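PDB 4KPP: Sodium/calcium exchanger membrane region domain-containing protein from Archaeoglobus fulgidus, which acts as an H+/Ca2+ exchanger of the sodium/calcium exchanger family, probably moving calcium ions across the membrane against a counterflow of protons. Local coordinates for residues L147-A152 with N284-L289; G106-L111 with L318-Q323; L140-L145 with F326-L331. One frame throughout, in Å; residues are numbered along the deposited sequence.

Interaction 1: L147-A152 with N284-L289; sequences LATLYA and NQWTLL. With OLB ((2S)-2,3-dihydroxypropyl (9Z)-octadec-9-enoate), chain E.
The indole of Trp286 has Thr149 OG1 and CB at its pyrrole edge, near the ring plane. Ala152 CB comes in obliquely, 3.5 Å from Trp286 CZ2, and Ala148 CB likewise approaches at a slant, 3.9 Å from Trp286 CD1. Lys282, one turn earlier in the chain, makes a cation-pi contact with the same indole. The polar tie is a hydrogen bond from Trp286 NE1 to Thr149 OG1, 3.0 Å long and bent to 147° at the hydrogen. Thr149 OG1 stands beside its own backbone N (chi1 -62°), and it also bonds Leu145 O, so two partners fix the hydroxyl. Ala148 CB touches Thr287 CG2 at 3.7 Å, while Thr287 OG1 turns back to Val283 O. An alanine in place of Trp286 would probably leave Thr149 OG1 without its N-H donor and open a gap beside Ala152. The monoolein molecule OLB brings its C9 within 3.2 Å of Leu147 O and runs on past Leu150 and Tyr151. Trp286 and Thr287 form the non-helical step between helices 271-285 and 288-299, so the contact packs helix 138-152 against an interrupted membrane helix of the kind found in a number of ion-coupled transporters.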
ATOM      1  N   LEU A 147       9.342  -3.826  14.086  1.00 23.60           N
ATOM      2  CA  LEU A 147       9.648  -2.581  14.786  1.00 25.07           C
ATOM      3  C   LEU A 147       8.547  -1.536  14.630  1.00 28.67           C
ATOM      4  O   LEU A 147       8.213  -0.825  15.581  1.00 25.01           O
ATOM      5  CB  LEU A 147      10.980  -1.997  14.309  1.00 26.11           C
ATOM      6  CG  LEU A 147      12.254  -2.755  14.684  1.00 29.88           C
ATOM      7  CD1 LEU A 147      13.471  -1.872  14.460  1.00 32.25           C
ATOM      8  CD2 LEU A 147      12.197  -3.259  16.122  1.00 27.70           C
ATOM      9  N   ALA A 148       7.998  -1.437  13.423  1.00 28.92           N
ATOM     10  CA  ALA A 148       6.918  -0.499  13.144  1.00 25.69           C
ATOM     11  C   ALA A 148       5.671  -0.869  13.939  1.00 24.89           C
ATOM     12  O   ALA A 148       4.973   0.002  14.459  1.00 25.75           O
ATOM     13  CB  ALA A 148       6.609  -0.471  11.653  1.00 22.52           C
ATOM     14  N   THR A 149       5.401  -2.167  14.029  1.00 23.13           N
ATOM     15  CA  THR A 149       4.224  -2.657  14.734  1.00 23.02           C
ATOM     16  C   THR A 149       4.332  -2.431  16.241  1.00 20.12           C
ATOM     17  O   THR A 149       3.378  -1.986  16.875  1.00 21.49           O
ATOM     18  CB  THR A 149       3.978  -4.145  14.441  1.00 24.88           C
ATOM     19  OG1 THR A 149       3.738  -4.313  13.039  1.00 29.65           O
ATOM     20  CG2 THR A 149       2.781  -4.654  15.216  1.00 22.39           C
ATOM     21  N   LEU A 150       5.498  -2.732  16.803  1.00 19.54           N
ATOM     22  CA  LEU A 150       5.749  -2.491  18.218  1.00 24.98           C
ATOM     23  C   LEU A 150       5.611  -1.012  18.547  1.00 26.96           C
ATOM     24  O   LEU A 150       5.096  -0.647  19.604  1.00 27.61           O
ATOM     25  CB  LEU A 150       7.140  -2.984  18.620  1.00 30.80           C
ATOM     26  CG  LEU A 150       7.357  -4.498  18.596  1.00 33.17           C
ATOM     27  CD1 LEU A 150       8.731  -4.847  19.141  1.00 32.44           C
ATOM     28  CD2 LEU A 150       6.261  -5.207  19.379  1.00 34.43           C
ATOM     29  N   TYR A 151       6.064  -0.161  17.634  1.00 25.90           N
ATOM     30  CA  TYR A 151       5.942   1.274  17.840  1.00 27.15           C
ATOM     31  C   TYR A 151       4.498   1.739  17.686  1.00 29.16           C
ATOM     32  O   TYR A 151       4.053   2.637  18.396  1.00 28.57           O
ATOM     33  CB  TYR A 151       6.852   2.053  16.891  1.00 23.91           C
ATOM     34  CG  TYR A 151       7.019   3.494  17.306  1.00 26.34           C
ATOM     35  CD1 TYR A 151       8.012   3.863  18.204  1.00 32.71           C
ATOM     36  CD2 TYR A 151       6.173   4.483  16.817  1.00 26.13           C
ATOM     37  CE1 TYR A 151       8.164   5.183  18.599  1.00 35.44           C
ATOM     38  CE2 TYR A 151       6.318   5.802  17.205  1.00 29.36           C
ATOM     39  CZ  TYR A 151       7.314   6.146  18.095  1.00 34.35           C
ATOM     40  OH  TYR A 151       7.462   7.459  18.479  1.00 38.52           O
ATOM     41  N   ALA A 152       3.772   1.121  16.760  1.00 31.18           N
ATOM     42  CA  ALA A 152       2.385   1.496  16.495  1.00 29.17           C
ATOM     43  C   ALA A 152       1.464   1.150  17.665  1.00 31.30           C
ATOM     44  O   ALA A 152       0.401   1.749  17.820  1.00 34.12           O
ATOM     45  CB  ALA A 152       1.891   0.852  15.211  1.00 25.07           C
ATOM     46  N   ASN A 284       5.946   0.116   3.576  1.00 23.08           N
ATOM     47  CA  ASN A 284       5.825   1.568   3.409  1.00 22.35           C
ATOM     48  C   ASN A 284       4.491   2.123   3.907  1.00 23.93           C
ATOM     49  O   ASN A 284       4.440   3.212   4.485  1.00 22.41           O
ATOM     50  CB  ASN A 284       6.135   2.033   1.972  1.00 20.90           C
ATOM     51  CG  ASN A 284       5.008   1.756   0.993  1.00 19.36           C
ATOM     52  OD1 ASN A 284       3.970   2.418   1.018  1.00 20.67           O
ATOM     53  ND2 ASN A 284       5.224   0.800   0.099  1.00 16.83           N
ATOM     54  N   GLN A 285       3.417   1.367   3.703  1.00 22.77           N
ATOM     55  CA  GLN A 285       2.100   1.812   4.145  1.00 24.13           C
ATOM     56  C   GLN A 285       1.968   1.764   5.666  1.00 22.88           C
ATOM     57  O   GLN A 285       1.108   2.426   6.248  1.00 21.64           O
ATOM     58  CB  GLN A 285       0.990   1.012   3.458  1.00 23.44           C
ATOM     59  CG  GLN A 285       0.894   1.304   1.964  1.00 29.72           C
ATOM     60  CD  GLN A 285      -0.223   0.550   1.276  1.00 32.48           C
ATOM     61  OE1 GLN A 285      -1.396   0.881   1.432  1.00 39.38           O
ATOM     62  NE2 GLN A 285       0.138  -0.467   0.501  1.00 31.85           N
ATOM     63  N   TRP A 286       2.840   0.991   6.303  1.00 21.01           N
ATOM     64  CA  TRP A 286       2.808   0.835   7.750  1.00 25.22           C
ATOM     65  C   TRP A 286       3.950   1.622   8.391  1.00 28.48           C
ATOM     66  O   TRP A 286       4.207   1.501   9.587  1.00 29.95           O
ATOM     67  CB  TRP A 286       2.874  -0.652   8.113  1.00 22.54           C
ATOM     68  CG  TRP A 286       2.522  -1.001   9.532  1.00 22.02           C
ATOM     69  CD1 TRP A 286       3.219  -1.832  10.361  1.00 22.64           C
ATOM     70  CD2 TRP A 286       1.385  -0.547  10.284  1.00 22.45           C
ATOM     71  NE1 TRP A 286       2.594  -1.922  11.579  1.00 23.71           N
ATOM     72  CE2 TRP A 286       1.467  -1.142  11.560  1.00 21.15           C
ATOM     73  CE3 TRP A 286       0.311   0.304  10.006  1.00 22.04           C
ATOM     74  CZ2 TRP A 286       0.518  -0.913  12.553  1.00 20.94           C
ATOM     75  CZ3 TRP A 286      -0.630   0.531  10.996  1.00 23.14           C
ATOM     76  CH2 TRP A 286      -0.521  -0.076  12.253  1.00 24.25           C
ATOM     77  N   THR A 287       4.626   2.432   7.580  1.00 29.40           N
ATOM     78  CA  THR A 287       5.698   3.307   8.056  1.00 28.18           C
ATOM     79  C   THR A 287       5.591   4.708   7.453  1.00 27.35           C
ATOM     80  O   THR A 287       5.129   5.640   8.111  1.00 24.27           O
ATOM     81  CB  THR A 287       7.107   2.731   7.757  1.00 25.21           C
ATOM     82  OG1 THR A 287       7.224   2.420   6.362  1.00 21.58           O
ATOM     83  CG2 THR A 287       7.367   1.473   8.584  1.00 24.88           C
ATOM     84  N   LEU A 288       6.017   4.842   6.198  1.00 24.99           N
ATOM     85  CA  LEU A 288       6.009   6.126   5.498  1.00 24.44           C
ATOM     86  C   LEU A 288       4.622   6.772   5.446  1.00 27.84           C
ATOM     87  O   LEU A 288       4.491   7.988   5.595  1.00 29.27           O
ATOM     88  CB  LEU A 288       6.566   5.971   4.078  1.00 23.69           C
ATOM     89  CG  LEU A 288       6.674   7.261   3.258  1.00 26.42           C
ATOM     90  CD1 LEU A 288       7.747   8.189   3.822  1.00 25.39           C
ATOM     91  CD2 LEU A 288       6.936   6.958   1.790  1.00 29.25           C
ATOM     92  N   LEU A 289       3.595   5.952   5.237  1.00 24.52           N
ATOM     93  CA  LEU A 289       2.227   6.445   5.129  1.00 22.15           C
ATOM     94  C   LEU A 289       1.774   7.116   6.421  1.00 24.82           C
ATOM     95  O   LEU A 289       1.179   8.193   6.393  1.00 25.92           O
ATOM     96  CB  LEU A 289       1.272   5.301   4.786  1.00 19.06           C
ATOM     97  CG  LEU A 289       0.145   5.583   3.784  1.00 21.96           C
ATOM     98  CD1 LEU A 289      -1.057   4.683   4.052  1.00 19.12           C
ATOM     99  CD2 LEU A 289      -0.271   7.049   3.761  1.00 19.90           C
TER
HETATM  100  C1  OLB E 502       8.766   5.526  22.620  1.00 68.78           C
HETATM  101  C2  OLB E 502       8.466   4.103  22.951  1.00 65.80           C
HETATM  102  C3  OLB E 502       8.842   3.237  21.796  1.00 65.74           C
HETATM  103  C4  OLB E 502       9.218   1.878  22.286  1.00 64.98           C
HETATM  104  C5  OLB E 502       8.245   0.871  21.772  1.00 62.71           C
HETATM  105  O19 OLB E 502       9.917   5.870  22.399  1.00 70.25           O
HETATM  106  O20 OLB E 502       7.760   6.459  22.573  1.00 70.30           O
HETATM  107  C21 OLB E 502       8.079   7.776  22.328  1.00 71.69           C
HETATM  108  C22 OLB E 502       6.861   8.487  21.849  1.00 73.97           C
HETATM  109  O23 OLB E 502       5.752   7.735  22.170  1.00 75.74           O
HETATM  110  C24 OLB E 502       6.779   9.823  22.505  1.00 74.34           C
HETATM  111  C6  OLB E 502       8.606   0.494  20.376  1.00 60.40           C
HETATM  112  C7  OLB E 502       9.928  -0.197  20.366  1.00 58.77           C
HETATM  113  C8  OLB E 502      10.097  -0.923  19.074  1.00 56.33           C
HETATM  114  C9  OLB E 502      10.162   0.059  17.954  1.00 53.00           C
HETATM  115  C10 OLB E 502      11.470   0.677  17.593  1.00 49.95           C
HETATM  116  C11 OLB E 502      11.526   2.096  17.134  1.00 48.24           C
HETATM  117  C12 OLB E 502      12.950   2.543  17.142  1.00 48.66           C
HETATM  118  C13 OLB E 502      13.020   4.030  17.238  1.00 47.65           C
HETATM  119  C14 OLB E 502      12.594   4.480  18.592  1.00 44.29           C
HETATM  120  C15 OLB E 502      12.691   5.969  18.648  1.00 44.33           C
HETATM  121  C16 OLB E 502      12.115   6.483  19.925  1.00 45.68           C
HETATM  122  C17 OLB E 502      12.919   5.988  21.080  1.00 46.93           C
HETATM  123  C18 OLB E 502      13.293   7.122  21.976  1.00 45.25           C

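Interaction 2: G106-L111 with L318-Q323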
ATOM      1  N   GLY A 106      -7.553   1.227   6.880  1.00 21.77           N
ATOM      2  CA  GLY A 106      -8.265   0.476   5.865  1.00 21.75           C
ATOM      3  C   GLY A 106      -7.315  -0.061   4.815  1.00 22.11           C
ATOM      4  O   GLY A 106      -7.377  -1.237   4.451  1.00 23.75           O
ATOM      5  N   ALA A 107      -6.426   0.804   4.336  1.00 17.93           N
ATOM      6  CA  ALA A 107      -5.452   0.417   3.323  1.00 19.33           C
ATOM      7  C   ALA A 107      -4.582  -0.739   3.808  1.00 22.73           C
ATOM      8  O   ALA A 107      -4.415  -1.732   3.101  1.00 22.18           O
ATOM      9  CB  ALA A 107      -4.594   1.610   2.921  1.00 16.49           C
ATOM     10  N   ASN A 108      -4.050  -0.608   5.022  1.00 23.08           N
ATOM     11  CA  ASN A 108      -3.193  -1.636   5.610  1.00 18.94           C
ATOM     12  C   ASN A 108      -3.883  -2.978   5.791  1.00 16.97           C
ATOM     13  O   ASN A 108      -3.347  -4.013   5.406  1.00 19.38           O
ATOM     14  CB  ASN A 108      -2.630  -1.171   6.957  1.00 17.96           C
ATOM     15  CG  ASN A 108      -1.404  -0.302   6.804  1.00 15.97           C
ATOM     16  OD1 ASN A 108      -0.277  -0.791   6.825  1.00 23.05           O
ATOM     17  ND2 ASN A 108      -1.617   0.994   6.641  1.00 14.76           N
ATOM     18  N   ARG A 109      -5.070  -2.959   6.387  1.00 20.79           N
ATOM     19  CA  ARG A 109      -5.780  -4.197   6.692  1.00 23.44           C
ATOM     20  C   ARG A 109      -6.312  -4.890   5.441  1.00 25.42           C
ATOM     21  O   ARG A 109      -6.330  -6.120   5.363  1.00 32.57           O
ATOM     22  CB  ARG A 109      -6.896  -3.952   7.713  1.00 24.00           C
ATOM     23  CG  ARG A 109      -6.386  -3.430   9.052  1.00 22.30           C
ATOM     24  CD  ARG A 109      -7.186  -3.981  10.227  1.00 21.07           C
ATOM     25  NE  ARG A 109      -8.595  -3.600  10.166  1.00 23.70           N
ATOM     26  CZ  ARG A 109      -9.083  -2.462  10.647  1.00 20.57           C
ATOM     27  NH1 ARG A 109      -8.276  -1.584  11.223  1.00 23.56           N
ATOM     28  NH2 ARG A 109     -10.378  -2.201  10.547  1.00 18.73           N
ATOM     29  N   LEU A 110      -6.729  -4.095   4.461  1.00 24.21           N
ATOM     30  CA  LEU A 110      -7.203  -4.630   3.191  1.00 31.31           C
ATOM     31  C   LEU A 110      -6.063  -5.311   2.449  1.00 29.31           C
ATOM     32  O   LEU A 110      -6.255  -6.334   1.793  1.00 31.03           O
ATOM     33  CB  LEU A 110      -7.776  -3.511   2.322  1.00 36.69           C
ATOM     34  CG  LEU A 110      -8.404  -3.919   0.990  1.00 39.19           C
ATOM     35  CD1 LEU A 110      -9.890  -4.210   1.161  1.00 39.27           C
ATOM     36  CD2 LEU A 110      -8.167  -2.851  -0.069  1.00 38.05           C
ATOM     37  N   LEU A 111      -4.873  -4.732   2.563  1.00 24.01           N
ATOM     38  CA  LEU A 111      -3.696  -5.239   1.873  1.00 25.05           C
ATOM     39  C   LEU A 111      -3.361  -6.650   2.348  1.00 24.86           C
ATOM     40  O   LEU A 111      -3.059  -7.533   1.551  1.00 27.59           O
ATOM     41  CB  LEU A 111      -2.510  -4.318   2.140  1.00 24.97           C
ATOM     42  CG  LEU A 111      -1.450  -4.092   1.065  1.00 26.28           C
ATOM     43  CD1 LEU A 111      -0.112  -3.842   1.743  1.00 24.17           C
ATOM     44  CD2 LEU A 111      -1.353  -5.233   0.052  1.00 25.12           C
ATOM     45  N   LEU A 318      -5.078  -0.002  16.788  1.00 29.02           N
ATOM     46  CA  LEU A 318      -4.789  -1.176  17.607  1.00 25.80           C
ATOM     47  C   LEU A 318      -5.102  -2.462  16.841  1.00 23.23           C
ATOM     48  O   LEU A 318      -4.311  -3.408  16.842  1.00 22.65           O
ATOM     49  CB  LEU A 318      -5.590  -1.121  18.911  1.00 31.81           C
ATOM     50  CG  LEU A 318      -5.616  -2.371  19.794  1.00 35.98           C
ATOM     51  CD1 LEU A 318      -4.212  -2.755  20.233  1.00 37.14           C
ATOM     52  CD2 LEU A 318      -6.523  -2.154  20.998  1.00 35.16           C
ATOM     53  N   LEU A 319      -6.256  -2.479  16.180  1.00 22.89           N
ATOM     54  CA  LEU A 319      -6.683  -3.623  15.383  1.00 24.39           C
ATOM     55  C   LEU A 319      -5.690  -3.857  14.253  1.00 24.12           C
ATOM     56  O   LEU A 319      -5.321  -4.996  13.963  1.00 25.25           O
ATOM     57  CB  LEU A 319      -8.076  -3.367  14.799  1.00 31.03           C
ATOM     58  CG  LEU A 319      -9.073  -4.514  14.585  1.00 33.42           C
ATOM     59  CD1 LEU A 319     -10.271  -4.014  13.789  1.00 32.02           C
ATOM     60  CD2 LEU A 319      -8.451  -5.723  13.904  1.00 33.95           C
ATOM     61  N   THR A 320      -5.263  -2.769  13.618  1.00 23.96           N
ATOM     62  CA  THR A 320      -4.334  -2.844  12.495  1.00 19.70           C
ATOM     63  C   THR A 320      -2.968  -3.334  12.953  1.00 21.39           C
ATOM     64  O   THR A 320      -2.329  -4.137  12.278  1.00 26.23           O
ATOM     65  CB  THR A 320      -4.172  -1.478  11.806  1.00 20.23           C
ATOM     66  OG1 THR A 320      -5.465  -0.934  11.509  1.00 24.86           O
ATOM     67  CG2 THR A 320      -3.382  -1.625  10.517  1.00 18.37           C
ATOM     68  N   ALA A 321      -2.528  -2.844  14.108  1.00 20.51           N
ATOM     69  CA  ALA A 321      -1.262  -3.272  14.687  1.00 16.72           C
ATOM     70  C   ALA A 321      -1.331  -4.750  15.062  1.00 19.27           C
ATOM     71  O   ALA A 321      -0.367  -5.494  14.878  1.00 16.63           O
ATOM     72  CB  ALA A 321      -0.932  -2.434  15.901  1.00 20.82           C
ATOM     73  N   ALA A 322      -2.483  -5.163  15.584  1.00 19.69           N
ATOM     74  CA  ALA A 322      -2.706  -6.550  15.968  1.00 22.79           C
ATOM     75  C   ALA A 322      -2.639  -7.473  14.757  1.00 21.31           C
ATOM     76  O   ALA A 322      -1.982  -8.514  14.800  1.00 22.59           O
ATOM     77  CB  ALA A 322      -4.043  -6.700  16.682  1.00 27.90           C
ATOM     78  N   GLN A 323      -3.317  -7.083  13.680  1.00 20.94           N
ATOM     79  CA  GLN A 323      -3.272  -7.840  12.436  1.00 22.53           C
ATOM     80  C   GLN A 323      -1.849  -7.911  11.894  1.00 23.17           C
ATOM     81  O   GLN A 323      -1.447  -8.917  11.309  1.00 25.77           O
ATOM     82  CB  GLN A 323      -4.181  -7.209  11.380  1.00 20.53           C
ATOM     83  CG  GLN A 323      -4.266  -8.018  10.091  1.00 25.93           C
ATOM     84  CD  GLN A 323      -4.729  -7.191   8.908  1.00 26.65           C
ATOM     85  OE1 GLN A 323      -4.375  -6.020   8.782  1.00 27.18           O
ATOM     86  NE2 GLN A 323      -5.526  -7.796   8.036  1.00 23.02           N
TER
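Two buried helices run side by side here in roughly the same direction, and Arg109 of one reaches across to Leu319, Thr320 and Gln323 of the other. Helix 96-127 belongs to the first exchanger family region and helix 311-331 to the second, so the contact joins segments of the two regions; the segment axes pass 9.8 Å apart at an angle of 30°. The side chain of Arg109 bends at chi2 and chi3, and its guanidinium takes Leu319 on one face: CD1 sits over the centre, 3.6 Å above the plane. At the edge of the same group Thr320 OG1 lies in plane, 2.9 Å from Arg109 NH1. Thr320 OG1 is hydrogen-bonded to Glu316 O, and the Thr320 methyl CG2 packs against Asn108 CB at 3.7 Å. Gln323 approaches one turn further on. Its CG is anti to the backbone N (chi1 -175°) and the chain stays extended beyond, carrying the amide to the backbone of Arg109. There Gln323 NE2 donates to Arg109 O over 3.3 Å, nearly straight at 172°, on a lone pair and in the carbonyl plane. Gln323 OE1 meanwhile rests 3.1 Å from Arg109 CA. The charge of Arg109 has partners beyond the pair: NH2 forms a salt bridge with Glu316 and a hydrogen bond with Gln351. A buried cation with these two partners is likely to stay protonated, its charge balanced by Glu316, with Leu319 over one face and Thr320 OG1 at the edge.

Interaction 3: L140-L145 with F326-L331. With CA (calcium ion), chain D.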
ATOM      1  N   LEU A 140      14.437  -9.059   5.945  1.00 25.95           N
ATOM      2  CA  LEU A 140      14.639  -7.621   6.044  1.00 27.56           C
ATOM      3  C   LEU A 140      13.314  -6.947   6.397  1.00 27.61           C
ATOM      4  O   LEU A 140      13.196  -6.300   7.438  1.00 29.40           O
ATOM      5  CB  LEU A 140      15.172  -7.070   4.715  1.00 29.12           C
ATOM      6  CG  LEU A 140      16.019  -5.789   4.673  1.00 32.41           C
ATOM      7  CD1 LEU A 140      15.899  -5.125   3.305  1.00 30.15           C
ATOM      8  CD2 LEU A 140      15.685  -4.797   5.779  1.00 33.69           C
ATOM      9  N   GLU A 141      12.321  -7.102   5.524  1.00 24.86           N
ATOM     10  CA  GLU A 141      11.026  -6.461   5.730  1.00 29.94           C
ATOM     11  C   GLU A 141      10.349  -6.943   7.010  1.00 26.42           C
ATOM     12  O   GLU A 141       9.636  -6.181   7.654  1.00 29.92           O
ATOM     13  CB  GLU A 141      10.095  -6.649   4.523  1.00 33.66           C
ATOM     14  CG  GLU A 141      10.586  -7.625   3.475  1.00 39.74           C
ATOM     15  CD  GLU A 141      11.577  -7.007   2.505  1.00 46.28           C
ATOM     16  OE1 GLU A 141      11.278  -5.929   1.946  1.00 47.53           O
ATOM     17  OE2 GLU A 141      12.657  -7.600   2.303  1.00 47.52           O
ATOM     18  N   ILE A 142      10.581  -8.202   7.372  1.00 26.95           N
ATOM     19  CA  ILE A 142      10.044  -8.765   8.611  1.00 26.64           C
ATOM     20  C   ILE A 142      10.522  -7.976   9.829  1.00 29.55           C
ATOM     21  O   ILE A 142       9.737  -7.647  10.721  1.00 30.66           O
ATOM     22  CB  ILE A 142      10.443 -10.247   8.775  1.00 25.58           C
ATOM     23  CG1 ILE A 142       9.749 -11.106   7.718  1.00 27.95           C
ATOM     24  CG2 ILE A 142      10.102 -10.750  10.171  1.00 26.11           C
ATOM     25  CD1 ILE A 142      10.072 -12.584   7.821  1.00 26.91           C
ATOM     26  N   PHE A 143      11.815  -7.672   9.849  1.00 29.72           N
ATOM     27  CA  PHE A 143      12.424  -6.914  10.935  1.00 31.19           C
ATOM     28  C   PHE A 143      11.785  -5.539  11.098  1.00 31.49           C
ATOM     29  O   PHE A 143      11.422  -5.139  12.206  1.00 29.98           O
ATOM     30  CB  PHE A 143      13.926  -6.766  10.682  1.00 32.69           C
ATOM     31  CG  PHE A 143      14.639  -5.933  11.707  1.00 33.96           C
ATOM     32  CD1 PHE A 143      15.068  -6.495  12.897  1.00 36.87           C
ATOM     33  CD2 PHE A 143      14.895  -4.591  11.473  1.00 34.44           C
ATOM     34  CE1 PHE A 143      15.731  -5.730  13.843  1.00 41.08           C
ATOM     35  CE2 PHE A 143      15.554  -3.824  12.408  1.00 37.60           C
ATOM     36  CZ  PHE A 143      15.973  -4.391  13.597  1.00 40.80           C
ATOM     37  N   PHE A 144      11.649  -4.817   9.991  1.00 32.70           N
ATOM     38  CA  PHE A 144      11.091  -3.472  10.036  1.00 33.18           C
ATOM     39  C   PHE A 144       9.596  -3.473  10.295  1.00 31.20           C
ATOM     40  O   PHE A 144       9.063  -2.540  10.891  1.00 29.18           O
ATOM     41  CB  PHE A 144      11.428  -2.697   8.765  1.00 34.38           C
ATOM     42  CG  PHE A 144      12.801  -2.105   8.781  1.00 39.71           C
ATOM     43  CD1 PHE A 144      13.047  -0.927   9.468  1.00 40.13           C
ATOM     44  CD2 PHE A 144      13.851  -2.733   8.134  1.00 40.98           C
ATOM     45  CE1 PHE A 144      14.312  -0.381   9.500  1.00 41.67           C
ATOM     46  CE2 PHE A 144      15.118  -2.190   8.162  1.00 42.60           C
ATOM     47  CZ  PHE A 144      15.348  -1.014   8.846  1.00 43.49           C
ATOM     48  N   LEU A 145       8.926  -4.530   9.852  1.00 36.72           N
ATOM     49  CA  LEU A 145       7.506  -4.705  10.125  1.00 35.45           C
ATOM     50  C   LEU A 145       7.296  -4.893  11.621  1.00 31.41           C
ATOM     51  O   LEU A 145       6.351  -4.364  12.199  1.00 27.88           O
ATOM     52  CB  LEU A 145       6.970  -5.914   9.363  1.00 38.56           C
ATOM     53  CG  LEU A 145       5.832  -5.674   8.371  1.00 43.76           C
ATOM     54  CD1 LEU A 145       5.907  -4.275   7.786  1.00 43.79           C
ATOM     55  CD2 LEU A 145       5.890  -6.720   7.266  1.00 44.69           C
ATOM     56  N   PHE A 326       0.295 -10.451  13.772  1.00 29.11           N
ATOM     57  CA  PHE A 326      -0.053 -11.768  13.265  1.00 29.63           C
ATOM     58  C   PHE A 326       0.548 -12.007  11.882  1.00 26.93           C
ATOM     59  O   PHE A 326       0.953 -13.126  11.555  1.00 24.98           O
ATOM     60  CB  PHE A 326      -1.574 -11.924  13.233  1.00 32.10           C
ATOM     61  CG  PHE A 326      -2.034 -13.291  12.829  1.00 33.33           C
ATOM     62  CD1 PHE A 326      -1.658 -14.406  13.563  1.00 32.68           C
ATOM     63  CD2 PHE A 326      -2.851 -13.463  11.721  1.00 33.45           C
ATOM     64  CE1 PHE A 326      -2.086 -15.674  13.193  1.00 36.79           C
ATOM     65  CE2 PHE A 326      -3.281 -14.720  11.349  1.00 33.23           C
ATOM     66  CZ  PHE A 326      -2.899 -15.828  12.085  1.00 37.12           C
ATOM     67  N   ALA A 327       0.609 -10.949  11.079  1.00 25.97           N
ATOM     68  CA  ALA A 327       1.220 -11.020   9.757  1.00 29.89           C
ATOM     69  C   ALA A 327       2.716 -11.320   9.852  1.00 30.28           C
ATOM     70  O   ALA A 327       3.230 -12.175   9.133  1.00 32.71           O
ATOM     71  CB  ALA A 327       0.979  -9.728   8.989  1.00 31.59           C
ATOM     72  N   VAL A 328       3.405 -10.610  10.743  1.00 30.11           N
ATOM     73  CA  VAL A 328       4.827 -10.832  10.989  1.00 26.93           C
ATOM     74  C   VAL A 328       5.107 -12.272  11.414  1.00 26.23           C
ATOM     75  O   VAL A 328       6.021 -12.919  10.896  1.00 26.44           O
ATOM     76  CB  VAL A 328       5.359  -9.880  12.083  1.00 27.58           C
ATOM     77  CG1 VAL A 328       6.715 -10.344  12.592  1.00 30.57           C
ATOM     78  CG2 VAL A 328       5.441  -8.463  11.557  1.00 30.52           C
ATOM     79  N   ALA A 329       4.315 -12.769  12.360  1.00 24.59           N
ATOM     80  CA  ALA A 329       4.503 -14.113  12.893  1.00 25.19           C
ATOM     81  C   ALA A 329       4.338 -15.182  11.811  1.00 26.02           C
ATOM     82  O   ALA A 329       5.010 -16.211  11.834  1.00 29.68           O
ATOM     83  CB  ALA A 329       3.538 -14.362  14.050  1.00 23.68           C
ATOM     84  N   ILE A 330       3.437 -14.926  10.869  1.00 25.04           N
ATOM     85  CA  ILE A 330       3.185 -15.843   9.762  1.00 27.55           C
ATOM     86  C   ILE A 330       4.349 -15.869   8.776  1.00 24.98           C
ATOM     87  O   ILE A 330       4.691 -16.917   8.235  1.00 31.90           O
ATOM     88  CB  ILE A 330       1.872 -15.469   9.028  1.00 36.60           C
ATOM     89  CG1 ILE A 330       0.664 -15.923   9.845  1.00 39.04           C
ATOM     90  CG2 ILE A 330       1.821 -16.074   7.631  1.00 40.69           C
ATOM     91  CD1 ILE A 330      -0.663 -15.616   9.187  1.00 42.00           C
ATOM     92  N   LEU A 331       4.968 -14.713   8.556  1.00 24.15           N
ATOM     93  CA  LEU A 331       6.076 -14.608   7.611  1.00 27.85           C
ATOM     94  C   LEU A 331       7.384 -15.214   8.123  1.00 31.27           C
ATOM     95  O   LEU A 331       8.314 -15.436   7.348  1.00 32.69           O
ATOM     96  CB  LEU A 331       6.311 -13.144   7.240  1.00 28.81           C
ATOM     97  CG  LEU A 331       5.142 -12.387   6.611  1.00 30.71           C
ATOM     98  CD1 LEU A 331       5.534 -10.946   6.329  1.00 34.22           C
ATOM     99  CD2 LEU A 331       4.653 -13.080   5.345  1.00 31.69           C
TER
HETATM  100 CA    CA D 501       3.937 -19.207   7.404  1.00 63.88          CA
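Ile142 and Val328 lie nearest each other in backbone, their side chains slanting past one another and meeting through their branches: Ile142 CG2 stands 4.2 Å from Val328 CG1. The other arm of Ile142 does more. Its CG1 lies beside the backbone N (chi1 -68°) and CD1 continues fully extended (chi2 -179°), which brings the methyl close to the backbone of Leu331, with Ile142 CD1 3.4 Å from Leu331 O and 3.8 Å from Leu331 CB. Leu145, a turn along, points its CB at the opposing helix and touches Val328 CG2 at 3.7 Å; the CG2 branch thus bears on Leu145 while CG1 turns to Ile142. A looser touch, 4.3 Å between Leu145 CD2 and Leu331 CD1, completes the set. The side-chain contacts are all apolar, between segments that run antiparallel, with axes 9.9 Å apart and an angle of 153° between their directions. Past the C-terminal end of 326-331 lies the metal: Ile330 O binds the calcium ion at 2.5 Å, with Asp333, Lys335 and Glu340 also contributing to the site. Just beyond, strand 335-337 pairs antiparallel with strand 131-133, which precedes helix 138-152. Helix 163-182 covers Leu140 and Phe144, helix 271-285 touches Glu141 and Leu145, helix 379-393 lies against Ile142 and Phe143, and helix 357-377 packs on Phe326 and Ala329.

How the interactions relate
Two helices are each used twice: 138-152 serves interactions 1 and 3, and 311-331 serves interactions 2 and 3. Each contact pairs a segment of the first exchanger family region with one of the second. Interactions 1 and 2, with centres 11 Å apart, touch directly. Gln285 O lies 3.1 Å from Asn108 ND2, probably a hydrogen bond, and Trp286 CZ3 packs 3.5 Å from Thr320 CG2. Interaction 3, centred 11 Å from interaction 1 and 14 Å from interaction 2, adjoins both in sequence and alone contains a calcium ligand. From interaction 2 the metal site is reached along helix 311-331: the side chains of Gln323 and Ile330 are about 8 Å apart.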